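Side-chain contact in NAD-dependent epimerase/dehydratase (Bacteroides thetaiotaomicron, PDB 3DHN), which is a putative epimerase or dehydratase of the Rossmann-fold type that probably binds NAD(P) and may act as an oxidoreductase: residues V55-L58 against D59-C62. Residues are numbered along the deposited sequence; the frame is centred on the assembly and turned at random.
Sequences VSSL and DEVC
Val55 meets the helix through its backbone: its O lies 3.6 Å from CG2 of Val61. The side chain of Val55 turns the other way and packs on Val91 and Ile95 of helix 87-101. Ser57 is the N-cap of helix 58-65. With chi1 at 160° the hydroxyl lies opposite its own backbone N, and this turns it back over the first turn. There OG accepts from the backbone N of Glu60 at 3.2 Å, with an N-H...O angle of 154°. The carbonyl of Ser57 begins the helical bonding, and Val61 N donates to Ser57 O at 3.0 Å. The same O takes a second, weak bond from Glu60 N. The aliphatic part of Glu60 lies alongside the cap, with its CG 3.4 Å from Ser57 OG. Beyond CG the Glu60 chain is extended, and its OE1 accepts from the backbone N of Asp54. With an alanine here the methylenes beside Ser57 and the carboxylate are gone, and the N-H of Asp54 would probably be left without this mate and the loop freer to move. Leu58 follows with the next helical bond, Cys62 N to Leu58 O, at 3.0 Å. The Leu58 side chain touches Asp97 of helix 87-101. The arrangement is a serine N-cap, here starting the helix that follows edge strand 48-51 and leads to strand 70-73 in a Rossmann-type fold.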
loop_
_atom_site.group_PDB
_atom_site.type_symbol
_atom_site.label_atom_id
_atom_site.label_comp_id
_atom_site.label_asym_id
_atom_site.label_seq_id
_atom_site.Cartn_x
_atom_site.Cartn_y
_atom_site.Cartn_z
ATOM N N VAL A 55 8.010 -9.296 10.572
ATOM C CA VAL A 55 7.701 -9.262 9.149
ATOM C C VAL A 55 8.716 -9.987 8.258
ATOM O O VAL A 55 8.392 -10.355 7.130
ATOM C CB VAL A 55 7.522 -7.796 8.667
ATOM C CG1 VAL A 55 8.642 -7.403 7.721
ATOM C CG2 VAL A 55 6.171 -7.632 8.000
ATOM N N SER A 56 9.930 -10.199 8.760
ATOM C CA SER A 56 10.959 -10.888 7.981
ATOM C C SER A 56 10.878 -12.408 8.157
ATOM O O SER A 56 11.594 -13.164 7.493
ATOM C CB SER A 56 12.357 -10.397 8.380
ATOM O OG SER A 56 12.774 -10.945 9.619
ATOM N N SER A 57 9.997 -12.848 9.052
ATOM C CA SER A 57 9.796 -14.265 9.340
ATOM C C SER A 57 8.540 -14.810 8.668
ATOM O O SER A 57 7.423 -14.400 8.994
ATOM C CB SER A 57 9.691 -14.476 10.853
ATOM O OG SER A 57 9.061 -15.709 11.148
ATOM N N LEU A 58 8.727 -15.745 7.742
ATOM C CA LEU A 58 7.618 -16.348 7.011
ATOM C C LEU A 58 6.585 -16.951 7.951
ATOM O O LEU A 58 5.388 -16.716 7.803
ATOM C CB LEU A 58 8.138 -17.434 6.061
ATOM C CG LEU A 58 7.105 -18.224 5.244
ATOM C CD1 LEU A 58 6.513 -17.339 4.159
ATOM C CD2 LEU A 58 7.775 -19.442 4.622
ATOM N N ASP A 59 7.053 -17.718 8.930
ATOM C CA ASP A 59 6.148 -18.360 9.879
ATOM C C ASP A 59 5.340 -17.382 10.715
ATOM O O ASP A 59 4.188 -17.661 11.049
ATOM C CB ASP A 59 6.921 -19.311 10.797
ATOM C CG ASP A 59 7.676 -20.379 10.027
ATOM O OD1 ASP A 59 7.222 -20.750 8.921
ATOM O OD2 ASP A 59 8.716 -20.855 10.530
ATOM N N GLU A 60 5.930 -16.239 11.062
ATOM C CA GLU A 60 5.212 -15.250 11.859
ATOM C C GLU A 60 4.159 -14.510 11.027
ATOM O O GLU A 60 3.062 -14.230 11.516
ATOM C CB GLU A 60 6.193 -14.266 12.508
ATOM C CG GLU A 60 6.948 -14.869 13.693
ATOM C CD GLU A 60 7.814 -13.858 14.422
ATOM O OE1 GLU A 60 7.274 -12.818 14.861
ATOM O OE2 GLU A 60 9.031 -14.107 14.562
ATOM N N VAL A 61 4.483 -14.206 9.774
ATOM C CA VAL A 61 3.526 -13.533 8.899
ATOM C C VAL A 61 2.347 -14.472 8.619
ATOM O O VAL A 61 1.190 -14.051 8.625
ATOM C CB VAL A 61 4.164 -13.139 7.550
ATOM C CG1 VAL A 61 3.091 -12.577 6.614
ATOM C CG2 VAL A 61 5.266 -12.109 7.774
ATOM N N CYS A 62 2.646 -15.744 8.376
ATOM C CA CYS A 62 1.605 -16.737 8.101
ATOM C C CYS A 62 0.634 -16.894 9.270
ATOM O O CYS A 62 -0.585 -16.922 9.092
ATOM C CB CYS A 62 2.248 -18.099 7.798
ATOM S SG CYS A 62 1.090 -19.489 7.581
#